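Thymidylate synthase 1 (Bacillus subtilis, PDB 1BKP) probably catalyses the reductive methylation of dUMP to dTMP, using 5,10-methylenetetrahydrofolate as both methyl donor and reductant. Local coordinates at residues I143-N148 / V161-W166; V177-N182 / F215-C220. One frame throughout, in Å; residues are numbered along the deposited sequence. Where two conformers were deposited one is given.

In the fold
Following the chain from the N terminus, contact 1 comes first: 143-148 runs out of strand 143-145, and a loop without helix or strand leads back to 161-166, which closes it as an antiparallel neighbour. Strand 161-169 is then followed by its sheet partner 172-183, where contact 2 opens. Helix 188-206 carries the chain over to strand 209-223, so that 215-220 closes a beta-alpha-beta crossover. The two contacts follow in series, neither nested nor crossed, yet they are knit together in one mixed sheet, where Tyr-162 OH meets Arg-178 NH1 and Val-161 packs on Val-177. Both also reach the second subunit of the homodimer.

Contact 1: residues I143-N148 / V161-W166; sequences ITMLWN and VYETQW
Thr-144 and Thr-164 form the hydrogen-bonded pair of two nearly antiparallel strands, 143-145 and 161-166, whose axes approach to 4.7 Å, and Leu-146 N to Tyr-162 O adds a backbone bond beyond the shorter strand. The threonine hydroxyls meet on one face of the sheet, OG1 to OG1 at 2.7 Å. Each OG1 stands between its own backbone N and carbonyl carbon (chi1 55° in Thr-144, 66° in Thr-164), which turns the two oxygens to one another. A water bonds Thr-144 OG1 and weakly Tyr-162 O, while Trp-166 NE1 gives a weak bond to Thr-164 OG1, so this buried pair has partners at both ends.

Met-145, on the other face, bends at chi2 and chi3. Its SD lies in the plane of the Tyr-162 ring, 3.9 Å from CD2, a Met-aromatic contact at the ring edge, and its CE rests 3.5 Å from Glu-163 OE1. Trp-147 brings CB to 3.8 Å from Tyr-162 CD2 and aims the edge of its indole at the tyrosine face in a T-shaped pair, planes 67° apart. The Ile-143 and Gln-165 side chains cross obliquely, Ile-143 CG1 lying 4.0 Å from Gln-165 CG. The polar ends turn to the dimer interface: Tyr-162 OH and Glu-163 OE1 bond reciprocally with Glu-163 and Tyr-162 of the second subunit, and Gln-165 reaches Arg-178 there.

Within the chain, strand 143-145 is an outermost strand of the mixed sheet and 161-169 lies between it and 172-183. Helices 125-135 and 188-206 pack against the side bearing the threonines and Trp-166.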
loop_
_atom_site.group_PDB
_atom_site.type_symbol
_atom_site.label_atom_id
_atom_site.label_comp_id
_atom_site.label_asym_id
_atom_site.label_seq_id
_atom_site.Cartn_x
_atom_site.Cartn_y
_atom_site.Cartn_z
ATOM N N ILE A 143 -4.199 -6.010 8.576
ATOM C CA ILE A 143 -3.033 -5.810 7.713
ATOM C C ILE A 143 -1.819 -6.700 8.069
ATOM O O ILE A 143 -1.649 -6.992 9.257
ATOM C CB ILE A 143 -2.559 -4.348 7.898
ATOM C CG1 ILE A 143 -3.596 -3.339 7.339
ATOM C CG2 ILE A 143 -1.076 -4.158 7.322
ATOM C CD1 ILE A 143 -3.306 -1.945 7.713
ATOM N N THR A 144 -1.083 -7.252 7.084
ATOM C CA THR A 144 0.137 -7.950 7.453
ATOM C C THR A 144 1.157 -7.114 6.700
ATOM O O THR A 144 0.812 -6.545 5.625
ATOM C CB THR A 144 0.229 -9.387 6.959
ATOM O OG1 THR A 144 0.054 -9.470 5.532
ATOM C CG2 THR A 144 -0.859 -10.207 7.610
ATOM N N MET A 145 2.379 -7.214 7.176
ATOM C CA MET A 145 3.480 -6.362 6.717
ATOM C C MET A 145 4.772 -7.055 6.810
ATOM O O MET A 145 5.205 -7.406 7.955
ATOM C CB MET A 145 3.531 -5.133 7.729
ATOM C CG MET A 145 4.587 -4.003 7.415
ATOM S SD MET A 145 4.393 -3.414 5.783
ATOM C CE MET A 145 2.734 -2.742 5.818
ATOM N N LEU A 146 5.454 -7.168 5.671
ATOM C CA LEU A 146 6.803 -7.774 5.667
ATOM C C LEU A 146 7.856 -6.688 5.670
ATOM O O LEU A 146 9.006 -6.992 6.051
ATOM C CB LEU A 146 7.014 -8.598 4.429
ATOM C CG LEU A 146 6.072 -9.759 4.149
ATOM C CD1 LEU A 146 6.328 -10.530 2.802
ATOM C CD2 LEU A 146 6.146 -10.697 5.389
ATOM N N TRP A 147 7.462 -5.439 5.384
ATOM C CA TRP A 147 8.406 -4.266 5.361
ATOM C C TRP A 147 8.555 -3.714 6.804
ATOM O O TRP A 147 7.886 -2.747 7.189
ATOM C CB TRP A 147 7.889 -3.133 4.478
ATOM C CG TRP A 147 8.917 -2.119 4.121
ATOM C CD1 TRP A 147 9.222 -1.013 4.790
ATOM C CD2 TRP A 147 9.778 -2.171 2.983
ATOM N NE1 TRP A 147 10.245 -0.339 4.145
ATOM C CE2 TRP A 147 10.607 -1.039 3.035
ATOM C CE3 TRP A 147 9.927 -3.080 1.930
ATOM C CZ2 TRP A 147 11.586 -0.769 2.054
ATOM C CZ3 TRP A 147 10.907 -2.825 0.941
ATOM C CH2 TRP A 147 11.705 -1.701 1.009
ATOM N N ASN A 148 9.330 -4.398 7.613
ATOM C CA ASN A 148 9.576 -4.031 8.988
ATOM C C ASN A 148 10.782 -3.063 8.910
ATOM O O ASN A 148 11.914 -3.495 8.698
ATOM C CB ASN A 148 9.998 -5.272 9.778
ATOM C CG ASN A 148 10.226 -4.965 11.266
ATOM O OD1 ASN A 148 10.632 -3.847 11.637
ATOM N ND2 ASN A 148 10.081 -5.991 12.114
ATOM N N VAL A 161 6.261 -8.270 -2.862
ATOM C CA VAL A 161 4.828 -8.247 -2.456
ATOM C C VAL A 161 4.935 -8.254 -0.928
ATOM O O VAL A 161 5.130 -9.301 -0.294
ATOM C CB VAL A 161 4.036 -9.508 -3.006
ATOM C CG1 VAL A 161 2.567 -9.361 -2.583
ATOM C CG2 VAL A 161 4.190 -9.656 -4.578
ATOM N N TYR A 162 4.794 -7.084 -0.343
ATOM C CA TYR A 162 5.146 -6.953 1.050
ATOM C C TYR A 162 3.986 -6.698 2.026
ATOM O O TYR A 162 4.222 -6.681 3.258
ATOM C CB TYR A 162 6.190 -5.777 1.151
ATOM C CG TYR A 162 5.664 -4.327 0.895
ATOM C CD1 TYR A 162 5.557 -3.821 -0.431
ATOM C CD2 TYR A 162 5.092 -3.567 1.941
ATOM C CE1 TYR A 162 4.906 -2.648 -0.697
ATOM C CE2 TYR A 162 4.434 -2.365 1.678
ATOM C CZ TYR A 162 4.356 -1.911 0.330
ATOM O OH TYR A 162 3.785 -0.722 0.015
ATOM N N GLU A 163 2.789 -6.430 1.515
ATOM C CA GLU A 163 1.681 -6.180 2.464
ATOM C C GLU A 163 0.375 -6.630 1.959
ATOM O O GLU A 163 0.159 -6.810 0.709
ATOM C CB GLU A 163 1.591 -4.642 2.847
ATOM C CG GLU A 163 1.156 -3.837 1.617
ATOM C CD GLU A 163 0.943 -2.337 1.940
ATOM O OE1 GLU A 163 0.729 -1.985 3.084
ATOM O OE2 GLU A 163 0.947 -1.535 1.030
ATOM N N THR A 164 -0.546 -6.896 2.906
ATOM C CA THR A 164 -1.913 -7.276 2.511
ATOM C C THR A 164 -2.858 -6.530 3.446
ATOM O O THR A 164 -2.479 -6.151 4.543
ATOM C CB THR A 164 -2.244 -8.770 2.708
ATOM O OG1 THR A 164 -2.238 -9.138 4.103
ATOM C CG2 THR A 164 -1.208 -9.699 2.054
ATOM N N GLN A 165 -4.072 -6.278 2.986
ATOM C CA GLN A 165 -5.127 -5.701 3.870
ATOM C C GLN A 165 -6.382 -6.557 3.542
ATOM O O GLN A 165 -6.698 -6.810 2.391
ATOM C CB GLN A 165 -5.379 -4.196 3.614
ATOM C CG GLN A 165 -6.458 -3.744 4.616
ATOM C CD GLN A 165 -6.533 -2.227 4.727
ATOM O OE1 GLN A 165 -5.825 -1.528 4.109
ATOM N NE2 GLN A 165 -7.431 -1.732 5.607
ATOM N N TRP A 166 -7.144 -6.939 4.561
ATOM C CA TRP A 166 -8.275 -7.835 4.337
ATOM C C TRP A 166 -9.522 -7.104 4.830
ATOM O O TRP A 166 -9.432 -6.294 5.746
ATOM C CB TRP A 166 -8.060 -9.115 5.217
ATOM C CG TRP A 166 -6.779 -9.897 4.899
ATOM C CD1 TRP A 166 -5.479 -9.577 5.271
ATOM C CD2 TRP A 166 -6.691 -11.099 4.166
ATOM N NE1 TRP A 166 -4.614 -10.509 4.789
ATOM C CE2 TRP A 166 -5.330 -11.449 4.097
ATOM C CE3 TRP A 166 -7.641 -11.924 3.555
ATOM C CZ2 TRP A 166 -4.879 -12.589 3.408
ATOM C CZ3 TRP A 166 -7.216 -13.066 2.869
ATOM C CH2 TRP A 166 -5.820 -13.380 2.792
HETATM O O HOH W 1 2.339 -9.211 4.195
#

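Contact 2: residues V177-N182 / F215-C220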
loop_
_atom_site.group_PDB
_atom_site.type_symbol
_atom_site.label_atom_id
_atom_site.label_comp_id
_atom_site.label_asym_id
_atom_site.label_seq_id
_atom_site.Cartn_x
_atom_site.Cartn_y
_atom_site.Cartn_z
ATOM N N VAL A 177 -3.688 -6.524 -2.020
ATOM C CA VAL A 177 -2.268 -6.785 -1.840
ATOM C C VAL A 177 -1.465 -5.670 -2.534
ATOM O O VAL A 177 -1.937 -5.102 -3.494
ATOM C CB VAL A 177 -1.991 -8.163 -2.601
ATOM C CG1 VAL A 177 -0.594 -8.524 -2.698
ATOM C CG2 VAL A 177 -2.762 -9.294 -1.922
ATOM N N ARG A 178 -0.238 -5.416 -2.105
ATOM C CA ARG A 178 0.587 -4.441 -2.842
ATOM C C ARG A 178 1.989 -4.927 -3.035
ATOM O O ARG A 178 2.617 -5.403 -2.063
ATOM C CB ARG A 178 0.687 -3.058 -2.168
ATOM C CG ARG A 178 1.347 -1.970 -3.127
ATOM C CD ARG A 178 1.135 -0.581 -2.555
ATOM N NE ARG A 178 1.699 0.380 -3.485
ATOM C CZ ARG A 178 2.954 0.778 -3.521
ATOM N NH1 ARG A 178 3.771 0.526 -2.504
ATOM N NH2 ARG A 178 3.330 1.615 -4.470
ATOM N N ALA A 179 2.485 -4.765 -4.242
ATOM C CA ALA A 179 3.885 -5.001 -4.560
ATOM C C ALA A 179 4.492 -3.592 -4.793
ATOM O O ALA A 179 3.974 -2.791 -5.588
ATOM C CB ALA A 179 4.035 -5.773 -5.862
ATOM N N ARG A 180 5.675 -3.376 -4.217
ATOM C CA ARG A 180 6.369 -2.108 -4.415
ATOM C C ARG A 180 6.916 -2.005 -5.801
ATOM O O ARG A 180 7.065 -0.938 -6.386
ATOM C CB ARG A 180 7.566 -2.045 -3.406
ATOM C CG ARG A 180 8.504 -3.195 -3.415
ATOM C CD ARG A 180 9.770 -2.800 -2.716
ATOM N NE ARG A 180 10.720 -3.913 -2.723
ATOM C CZ ARG A 180 11.732 -4.036 -3.544
ATOM N NH1 ARG A 180 11.890 -3.165 -4.533
ATOM N NH2 ARG A 180 12.541 -5.075 -3.430
ATOM N N SER A 181 7.184 -3.182 -6.356
ATOM C CA SER A 181 7.776 -3.242 -7.683
ATOM C C SER A 181 7.407 -4.610 -8.292
ATOM O O SER A 181 7.221 -5.532 -7.526
ATOM C CB SER A 181 9.330 -3.249 -7.530
ATOM O OG SER A 181 9.786 -3.196 -8.838
ATOM N N ASN A 182 7.279 -4.726 -9.613
ATOM C CA ASN A 182 7.067 -6.103 -10.168
ATOM C C ASN A 182 7.630 -6.138 -11.565
ATOM O O ASN A 182 7.340 -5.250 -12.413
ATOM C CB ASN A 182 5.567 -6.375 -10.308
ATOM C CG ASN A 182 5.036 -7.662 -9.591
ATOM O OD1 ASN A 182 3.942 -8.012 -9.856
ATOM N ND2 ASN A 182 5.786 -8.310 -8.700
ATOM N N PHE A 215 -4.892 -6.272 -6.661
ATOM C CA PHE A 215 -3.430 -6.444 -6.675
ATOM C C PHE A 215 -2.878 -5.131 -7.206
ATOM O O PHE A 215 -3.183 -4.701 -8.323
ATOM C CB PHE A 215 -3.063 -7.586 -7.601
ATOM C CG PHE A 215 -1.570 -8.028 -7.477
ATOM C CD1 PHE A 215 -0.549 -7.282 -8.076
ATOM C CD2 PHE A 215 -1.233 -9.131 -6.696
ATOM C CE1 PHE A 215 0.847 -7.604 -7.892
ATOM C CE2 PHE A 215 0.169 -9.524 -6.471
ATOM C CZ PHE A 215 1.206 -8.771 -7.061
ATOM N N ASN A 216 -2.189 -4.446 -6.341
ATOM C CA ASN A 216 -1.626 -3.113 -6.667
ATOM C C ASN A 216 -0.162 -3.212 -6.915
ATOM O O ASN A 216 0.521 -3.871 -6.132
ATOM C CB ASN A 216 -1.771 -2.213 -5.442
ATOM C CG ASN A 216 -3.241 -1.849 -5.161
ATOM O OD1 ASN A 216 -3.922 -1.336 -6.056
ATOM N ND2 ASN A 216 -3.777 -2.308 -4.037
ATOM N N ILE A 217 0.362 -2.429 -7.853
ATOM C CA ILE A 217 1.831 -2.511 -8.087
ATOM C C ILE A 217 2.352 -1.068 -8.168
ATOM O O ILE A 217 1.711 -0.231 -8.798
ATOM C CB ILE A 217 2.198 -3.137 -9.427
ATOM C CG1 ILE A 217 1.603 -4.532 -9.626
ATOM C CG2 ILE A 217 3.726 -3.357 -9.505
ATOM C CD1 ILE A 217 0.446 -4.486 -10.546
ATOM N N GLY A 218 3.455 -0.798 -7.474
ATOM C CA GLY A 218 4.038 0.558 -7.525
ATOM C C GLY A 218 4.917 0.747 -8.754
ATOM O O GLY A 218 4.463 1.225 -9.751
ATOM N N ASP A 219 6.146 0.242 -8.773
ATOM C CA ASP A 219 6.927 0.443 -10.019
ATOM C C ASP A 219 6.668 -0.777 -10.949
ATOM O O ASP A 219 7.099 -1.866 -10.657
ATOM C CB ASP A 219 8.370 0.495 -9.674
ATOM C CG ASP A 219 9.214 0.948 -10.867
ATOM O OD1 ASP A 219 9.392 0.152 -11.775
ATOM O OD2 ASP A 219 9.600 2.111 -10.954
ATOM N N CYS A 220 5.963 -0.555 -12.044
ATOM C CA CYS A 220 5.615 -1.587 -12.997
ATOM C C CYS A 220 6.660 -1.575 -14.129
ATOM O O CYS A 220 6.624 -0.671 -14.940
ATOM C CB CYS A 220 4.306 -1.149 -13.570
ATOM S SG CYS A 220 3.271 -2.420 -14.065
#
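Arg-178 and Asn-216 are paired across two parallel strands in register, and their side chains cross at about a right angle. The backbone hydrogen bonds run back and forth between the two strands, among them Ala-179 N to Asn-216 O at 2.9 Å, and continue through the corner that both make at Arg-180 and Gly-218, as in the kinked central sheet of thymidylate synthases.

From the backbone of Arg-178, CB lies 4.0 Å from Asn-216 O. CG, anti to the backbone N (chi1 -169°), packs 3.9 Å from Asn-216 CB. The chain then runs extended to NE, bringing the guanidinium beside Gly-218, with NH2 3.3 Å from its CA; a side chain there would collide with that nitrogen. NH1 bonds Tyr-162 OH of its own chain and Gln-165 OE1 of the second subunit, and NH2 forms a salt bridge with Glu-176 of that subunit. An alanine in place of Arg-178 would probably deprive that glutamate of this salt bridge and Tyr-162 OH of one partner, and open a gap beside Asn-216 CB and Gly-218 CA.

The opposite face is largely apolar. Val-177 CG1 packs 4.0 Å from Phe-215 CE2, and Ile-217 CG2 meets Asn-182 CB at 3.6 Å. Asn-182 reaches tip to tip toward the phenylalanine, OD1 3.7 Å from Phe-215 CE1, and the same oxygen accepts a bond from Asn-188.

The chemistry thus divides by face. Buried charge on the arginine side is matched across the dimer, where Asp-219 also pairs with Lys-169 of the second subunit, whereas the Phe-215 side packs against helix 188-206. Arg-180, Ser-181 and Asn-182, which probably contribute to the dUMP site shared between subunits, lie on this paired strand, and Arg-180 and Ser-181 touch the second subunit.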